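PDB 2JC4: exodeoxyribonuclease III from Neisseria meningitidis, which acts as a 3'-5' DNA exonuclease of the AP/ExoA repair family, probably with two magnesium or manganese ions per subunit. Local coordinates for residues 118-121 with 122-126; 169-172 with 173-177. All blocks are in the same frame, centred on the assembly; numbering follows the deposited sequence.

Both contacts are local, between residues three to four apart along a short run of one DNase I-like chain, with centres about 12 Å apart. Contact 1 lies within helix 115-135, which connects two neighbouring parallel strands; contact 2 forms the start of helix 170-180. The helices meet along one side, where buried Lys-120 NZ and Glu-172 OE2 form a salt bridge of 2.6 Å, with Trp-175 and Glu-121 packed at a more exposed margin. Gln-122 and Ala-125 in contact 1, and Ser-170 and Gln-174 in contact 2, lie on the outside. Contact 1 relies on aromatic and aliphatic side chains over ordinary backbone bonds, whereas contact 2 adds a side-chain cap where the first turn opens.

Contact 1 of 2, residues 118-121 with 122-126; sequences KYKE and QWFAA
Tyr-119 turns its CG away from its own backbone N (chi1 171°), which carries the phenol along the helix toward Trp-123, one turn later; Lys-120 does likewise (chi1 -168°), and its fully extended chain then runs beside the ring of Phe-124. This run belongs to helix 115-135, the connection in the beta-alpha-beta unit between parallel strands 99-105 and 141-144 of the DNase I-like fold. Between Tyr-119 and Trp-123 the meeting is oblique: ring planes stand at 73°, and the centroids of the phenol and the indole five-membered ring are 5.5 Å apart. The closest carbons are Tyr-119 CE1 and Trp-123 CD1, at 3.9 Å. Asp-86 accepts a hydrogen bond at the phenol OH, which fixes the outer end of this ring; the Tyr-119 side chain lies about 6 Å from a bound dihydrogenphosphate ion.

Lys-120 and Phe-124 point the same way. Two methylenes do the touching, Lys-120 CG against Phe-124 CD1 at 3.7 Å and Lys-120 CE against Phe-124 CE1, also at 3.7 Å, so the chain passes along the CD1-CE1 rim, displaced to the face away from the Trp-123 indole. Lys-120 NZ goes on to a salt bridge with Glu-172 and to the backbone oxygens of Asn-108 and Asn-148; Asn-148 is a predicted metal-site residue. Phe-124 is also met on one face by the neighbouring indole, whose Trp-123 CZ3 sits 4.0 Å above the centre of the Phe-124 phenyl ring. The helical bond from Phe-124 N to Lys-120 O measures 2.9 Å, and the same oxygen lies at the edge of the ring, in its plane, 3.3 Å from Phe-124 CD1.

Contact 2 of 2, residues 169-172 with 173-177; sequences SSVE and RQWFQ
The indole of Trp-175 is laid back over the turn that precedes it: one face receives Val-171 O, 3.4 Å above the ring plane, and Glu-172 CA, both displaced toward the rim. Val-171 CG2 comes from that side too, reaching Trp-175 NE1 at 3.5 Å. Glu-172 CG adds a methylene near the far end of the ring, 3.8 Å from Trp-175 CZ3, with the carboxylate turned 67° from the indole plane. The opposite face is covered by Glu-121 of helix 115-135, and Lys-120 of the same helix lies at the edge, beyond the CZ3 end. The indole is thus held between its own helix and the next one, and Phe-117 of that helix meets it as well.

Arg-173 places CG beside its backbone N (chi1 -70°), which brings that methylene to 3.2 Å from Ser-169 O, the same oxygen that accepts the backbone N-H of Arg-173. From there the chain extends until NE bonds to Ala-150 O and NH1 forms a salt bridge with Asp-153, while the side chain touches Cys-156, whose disulfide partner Cys-168 immediately precedes Ser-169.

Glu-172 folds its carboxylate back over the start of the helix. Glu-172 N donates to Ser-169 OG at 3.2 Å with an N-H...O angle of 162°, and Ser-169 N returns a weak bond of 3.3 Å to Glu-172 OE1. In addition, Ser-169 OG meets the anti lone pair of Glu-172 OE1 at 2.7 Å, tying the two side chains directly, while OE2 is shared by Lys-120 and His-167 N. Lys-120 and the helix N-terminus would probably stabilise the negative charge. The two reciprocal N-H bonds, between N-cap serine and the glutamate three residues on, define the capping box that opens helix 170-180.

Contact 1 of 2, residues 118-121 with 122-126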
ATOM      1  N   LYS A 118      18.945   7.318  -1.432  1.00 14.46           N
ATOM      2  CA  LYS A 118      18.910   8.330  -2.495  1.00 14.85           C
ATOM      3  C   LYS A 118      17.883   7.912  -3.555  1.00 14.09           C
ATOM      4  O   LYS A 118      17.152   8.763  -4.076  1.00 14.29           O
ATOM      5  CB  LYS A 118      20.296   8.564  -3.160  1.00 16.69           C
ATOM      6  CG  LYS A 118      21.361   9.116  -2.191  1.00 20.64           C
ATOM      7  CD  LYS A 118      21.917  10.455  -2.661  1.00 28.68           C
ATOM      8  CE  LYS A 118      22.629  11.204  -1.531  1.00 28.90           C
ATOM      9  NZ  LYS A 118      24.022  10.684  -1.325  1.00 31.62           N
ATOM     10  N   TYR A 119      17.865   6.615  -3.879  1.00 13.09           N
ATOM     11  CA  TYR A 119      16.827   6.045  -4.756  1.00 12.83           C
ATOM     12  C   TYR A 119      15.465   6.376  -4.173  1.00 12.09           C
ATOM     13  O   TYR A 119      14.620   6.910  -4.876  1.00 13.09           O
ATOM     14  CB  TYR A 119      17.027   4.547  -4.970  1.00 12.39           C
ATOM     15  CG  TYR A 119      15.916   3.778  -5.683  1.00 13.80           C
ATOM     16  CD1 TYR A 119      15.304   4.270  -6.858  1.00 17.29           C
ATOM     17  CD2 TYR A 119      15.507   2.529  -5.198  1.00 13.99           C
ATOM     18  CE1 TYR A 119      14.271   3.525  -7.504  1.00 16.50           C
ATOM     19  CE2 TYR A 119      14.511   1.794  -5.824  1.00 14.43           C
ATOM     20  CZ  TYR A 119      13.885   2.313  -6.972  1.00 13.79           C
ATOM     21  OH  TYR A 119      12.916   1.559  -7.579  1.00 12.65           O
ATOM     22  N   LYS A 120      15.257   6.103  -2.884  1.00 12.10           N
ATOM     23  CA  LYS A 120      13.977   6.402  -2.242  1.00 11.00           C
ATOM     24  C   LYS A 120      13.562   7.860  -2.464  1.00 11.45           C
ATOM     25  O   LYS A 120      12.402   8.134  -2.788  1.00 10.78           O
ATOM     26  CB  LYS A 120      14.003   6.099  -0.730  1.00 10.11           C
ATOM     27  CG  LYS A 120      12.622   6.109  -0.068  1.00  9.98           C
ATOM     28  CD  LYS A 120      12.705   5.679   1.421  1.00 11.96           C
ATOM     29  CE  LYS A 120      11.299   5.448   2.037  1.00 10.16           C
ATOM     30  NZ  LYS A 120      11.351   4.743   3.359  1.00 10.24           N
ATOM     31  N   GLU A 121      14.500   8.796  -2.253  1.00 12.08           N
ATOM     32  CA  GLU A 121      14.215  10.229  -2.421  1.00 13.59           C
ATOM     33  C   GLU A 121      13.769  10.531  -3.842  1.00 13.78           C
ATOM     34  O   GLU A 121      12.783  11.215  -4.047  1.00 13.66           O
ATOM     35  CB  GLU A 121      15.449  11.070  -2.056  1.00 14.81           C
ATOM     36  CG  GLU A 121      15.277  12.593  -2.196  1.00 16.54           C
ATOM     37  CD  GLU A 121      16.564  13.347  -1.877  1.00 22.43           C
ATOM     38  OE1 GLU A 121      17.646  12.740  -1.791  1.00 22.65           O
ATOM     39  OE2 GLU A 121      16.476  14.564  -1.693  1.00 26.43           O
ATOM     40  N   GLN A 122      14.506  10.024  -4.833  1.00 13.99           N
ATOM     41  CA  GLN A 122      14.210  10.387  -6.230  1.00 14.72           C
ATOM     42  C   GLN A 122      12.880   9.749  -6.650  1.00 13.97           C
ATOM     43  O   GLN A 122      12.120  10.325  -7.444  1.00 14.14           O
ATOM     44  CB  GLN A 122      15.326   9.877  -7.147  1.00 15.46           C
ATOM     45  CG  GLN A 122      16.764  10.365  -6.771  1.00 21.56           C
ATOM     46  CD  GLN A 122      17.893   9.583  -7.501  1.00 27.46           C
ATOM     47  OE1 GLN A 122      17.852   8.346  -7.640  1.00 30.72           O
ATOM     48  NE2 GLN A 122      18.911  10.316  -7.958  1.00 30.98           N
ATOM     49  N   TRP A 123      12.644   8.540  -6.154  1.00 12.83           N
ATOM     50  CA  TRP A 123      11.455   7.757  -6.478  1.00 12.45           C
ATOM     51  C   TRP A 123      10.211   8.473  -5.890  1.00 12.83           C
ATOM     52  O   TRP A 123       9.193   8.654  -6.565  1.00 10.99           O
ATOM     53  CB  TRP A 123      11.621   6.312  -5.957  1.00 11.83           C
ATOM     54  CG  TRP A 123      10.517   5.401  -6.377  1.00 13.01           C
ATOM     55  CD1 TRP A 123      10.483   4.586  -7.488  1.00 12.89           C
ATOM     56  CD2 TRP A 123       9.274   5.235  -5.720  1.00 12.35           C
ATOM     57  NE1 TRP A 123       9.283   3.905  -7.538  1.00 13.48           N
ATOM     58  CE2 TRP A 123       8.517   4.313  -6.476  1.00 14.75           C
ATOM     59  CE3 TRP A 123       8.702   5.803  -4.583  1.00 14.14           C
ATOM     60  CZ2 TRP A 123       7.229   3.940  -6.117  1.00 12.65           C
ATOM     61  CZ3 TRP A 123       7.417   5.413  -4.226  1.00 13.54           C
ATOM     62  CH2 TRP A 123       6.710   4.487  -4.984  1.00 13.87           C
ATOM     63  N   PHE A 124      10.285   8.894  -4.631  1.00 12.04           N
ATOM     64  CA  PHE A 124       9.159   9.658  -4.066  1.00 11.94           C
ATOM     65  C   PHE A 124       8.858  10.981  -4.796  1.00 12.62           C
ATOM     66  O   PHE A 124       7.677  11.391  -4.915  1.00 13.09           O
ATOM     67  CB  PHE A 124       9.361   9.879  -2.566  1.00 12.60           C
ATOM     68  CG  PHE A 124       8.749   8.789  -1.717  1.00 11.39           C
ATOM     69  CD1 PHE A 124       9.478   7.632  -1.393  1.00  9.37           C
ATOM     70  CD2 PHE A 124       7.436   8.905  -1.276  1.00 11.74           C
ATOM     71  CE1 PHE A 124       8.935   6.611  -0.630  1.00  8.37           C
ATOM     72  CE2 PHE A 124       6.858   7.873  -0.496  1.00 12.57           C
ATOM     73  CZ  PHE A 124       7.604   6.739  -0.158  1.00  9.44           C
ATOM     74  N   ALA A 125       9.917  11.652  -5.261  1.00 12.31           N
ATOM     75  CA  ALA A 125       9.764  12.894  -6.022  1.00 13.68           C
ATOM     76  C   ALA A 125       8.996  12.570  -7.290  1.00 12.43           C
ATOM     77  O   ALA A 125       8.100  13.327  -7.707  1.00 13.23           O
ATOM     78  CB  ALA A 125      11.131  13.464  -6.387  1.00 13.70           C
ATOM     79  N   ALA A 126       9.365  11.458  -7.924  1.00 12.67           N
ATOM     80  CA  ALA A 126       8.690  11.046  -9.165  1.00 12.72           C
ATOM     81  C   ALA A 126       7.230  10.646  -8.881  1.00 13.22           C
ATOM     82  O   ALA A 126       6.326  10.935  -9.664  1.00 13.82           O
ATOM     83  CB  ALA A 126       9.444   9.917  -9.862  1.00 12.44           C
TER

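Contact 2 of 2, residues 169-172 with 173-177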
ATOM      1  N   SER A 169      12.338   8.680   9.899  1.00 11.11           N
ATOM      2  CA  SER A 169      13.143   9.913   9.849  1.00 11.58           C
ATOM      3  C   SER A 169      12.328  11.148   9.476  1.00 12.08           C
ATOM      4  O   SER A 169      11.280  11.074   8.791  1.00 12.25           O
ATOM      5  CB  SER A 169      14.358   9.774   8.893  1.00 10.98           C
ATOM      6  OG  SER A 169      13.942   9.788   7.528  1.00 10.69           O
ATOM      7  N   SER A 170      12.806  12.290   9.941  1.00 12.81           N
ATOM      8  CA  SER A 170      12.207  13.587   9.617  1.00 14.47           C
ATOM      9  C   SER A 170      12.107  13.817   8.106  1.00 13.74           C
ATOM     10  O   SER A 170      11.062  14.279   7.586  1.00 13.26           O
ATOM     11  CB  SER A 170      12.985  14.710  10.323  1.00 15.53           C
ATOM     12  OG  SER A 170      14.357  14.763   9.897  1.00 21.14           O
ATOM     13  N   VAL A 171      13.147  13.458   7.369  1.00 12.09           N
ATOM     14  CA  VAL A 171      13.076  13.685   5.917  1.00 12.75           C
ATOM     15  C   VAL A 171      12.048  12.770   5.220  1.00 11.63           C
ATOM     16  O   VAL A 171      11.308  13.223   4.350  1.00 12.55           O
ATOM     17  CB  VAL A 171      14.470  13.644   5.230  1.00 12.79           C
ATOM     18  CG1 VAL A 171      15.122  12.251   5.341  1.00 12.83           C
ATOM     19  CG2 VAL A 171      14.366  14.141   3.791  1.00 13.99           C
ATOM     20  N   GLU A 172      12.013  11.497   5.597  1.00 11.69           N
ATOM     21  CA  GLU A 172      10.982  10.574   5.074  1.00 11.71           C
ATOM     22  C   GLU A 172       9.606  11.103   5.405  1.00 11.70           C
ATOM     23  O   GLU A 172       8.689  11.082   4.560  1.00 11.50           O
ATOM     24  CB  GLU A 172      11.156   9.186   5.681  1.00 12.88           C
ATOM     25  CG  GLU A 172      12.274   8.360   5.029  1.00 10.84           C
ATOM     26  CD  GLU A 172      12.634   7.124   5.875  1.00 11.52           C
ATOM     27  OE1 GLU A 172      13.126   7.306   6.999  1.00 13.25           O
ATOM     28  OE2 GLU A 172      12.409   5.978   5.431  1.00 11.68           O
ATOM     29  N   ARG A 173       9.450  11.624   6.622  1.00 11.22           N
ATOM     30  CA  ARG A 173       8.146  12.183   7.004  1.00 11.62           C
ATOM     31  C   ARG A 173       7.780  13.397   6.144  1.00 12.66           C
ATOM     32  O   ARG A 173       6.614  13.582   5.770  1.00 12.76           O
ATOM     33  CB  ARG A 173       8.103  12.460   8.507  1.00 11.24           C
ATOM     34  CG  ARG A 173       8.080  11.175   9.284  1.00  9.66           C
ATOM     35  CD  ARG A 173       8.296  11.386  10.760  1.00 10.68           C
ATOM     36  NE  ARG A 173       8.030  10.107  11.453  1.00 10.06           N
ATOM     37  CZ  ARG A 173       8.363   9.864  12.713  1.00 12.29           C
ATOM     38  NH1 ARG A 173       8.972  10.811  13.437  1.00 11.43           N
ATOM     39  NH2 ARG A 173       8.053   8.690  13.266  1.00  9.72           N
ATOM     40  N   GLN A 174       8.795  14.157   5.735  1.00 13.16           N
ATOM     41  CA  GLN A 174       8.557  15.233   4.766  1.00 13.28           C
ATOM     42  C   GLN A 174       8.098  14.733   3.398  1.00 12.77           C
ATOM     43  O   GLN A 174       7.210  15.347   2.798  1.00 11.84           O
ATOM     44  CB  GLN A 174       9.762  16.157   4.611  1.00 14.10           C
ATOM     45  CG  GLN A 174       9.401  17.472   3.819  1.00 17.29           C
ATOM     46  CD  GLN A 174       8.206  18.224   4.429  1.00 22.34           C
ATOM     47  OE1 GLN A 174       8.236  18.669   5.592  1.00 26.36           O
ATOM     48  NE2 GLN A 174       7.154  18.377   3.644  1.00 22.28           N
ATOM     49  N   TRP A 175       8.665  13.624   2.919  1.00 11.29           N
ATOM     50  CA  TRP A 175       8.208  13.030   1.653  1.00 11.91           C
ATOM     51  C   TRP A 175       6.760  12.575   1.744  1.00 11.14           C
ATOM     52  O   TRP A 175       5.998  12.787   0.804  1.00 11.87           O
ATOM     53  CB  TRP A 175       9.100  11.869   1.193  1.00 12.24           C
ATOM     54  CG  TRP A 175      10.547  12.265   1.096  1.00 13.58           C
ATOM     55  CD1 TRP A 175      11.055  13.534   0.921  1.00 12.88           C
ATOM     56  CD2 TRP A 175      11.681  11.382   1.179  1.00 11.51           C
ATOM     57  NE1 TRP A 175      12.436  13.487   0.920  1.00 14.05           N
ATOM     58  CE2 TRP A 175      12.840  12.179   1.079  1.00 11.90           C
ATOM     59  CE3 TRP A 175      11.820  10.002   1.374  1.00 13.25           C
ATOM     60  CZ2 TRP A 175      14.122  11.636   1.144  1.00 13.09           C
ATOM     61  CZ3 TRP A 175      13.104   9.458   1.453  1.00 11.23           C
ATOM     62  CH2 TRP A 175      14.231  10.278   1.328  1.00 12.70           C
ATOM     63  N   PHE A 176       6.369  12.014   2.880  1.00 10.64           N
ATOM     64  CA  PHE A 176       4.989  11.627   3.094  1.00 11.13           C
ATOM     65  C   PHE A 176       4.100  12.881   3.127  1.00 11.75           C
ATOM     66  O   PHE A 176       3.018  12.908   2.519  1.00 11.96           O
ATOM     67  CB  PHE A 176       4.848  10.787   4.379  1.00 11.44           C
ATOM     68  CG  PHE A 176       3.426  10.326   4.651  1.00 11.73           C
ATOM     69  CD1 PHE A 176       2.883   9.247   3.941  1.00 12.47           C
ATOM     70  CD2 PHE A 176       2.629  10.985   5.581  1.00 11.58           C
ATOM     71  CE1 PHE A 176       1.579   8.823   4.179  1.00 12.57           C
ATOM     72  CE2 PHE A 176       1.312  10.553   5.819  1.00 13.75           C
ATOM     73  CZ  PHE A 176       0.810   9.466   5.130  1.00 12.78           C
ATOM     74  N   GLN A 177       4.572  13.925   3.803  1.00 11.71           N
ATOM     75  CA  GLN A 177       3.834  15.196   3.849  1.00 13.35           C
ATOM     76  C   GLN A 177       3.664  15.779   2.447  1.00 13.60           C
ATOM     77  O   GLN A 177       2.596  16.340   2.135  1.00 14.09           O
ATOM     78  CB  GLN A 177       4.481  16.194   4.840  1.00 13.42           C
ATOM     79  CG  GLN A 177       3.644  17.485   5.123  1.00 16.15           C
ATOM     80  CD  GLN A 177       2.282  17.183   5.716  1.00 16.94           C
ATOM     81  OE1 GLN A 177       2.189  16.487   6.727  1.00 18.06           O
ATOM     82  NE2 GLN A 177       1.222  17.677   5.087  1.00 16.14           N
TER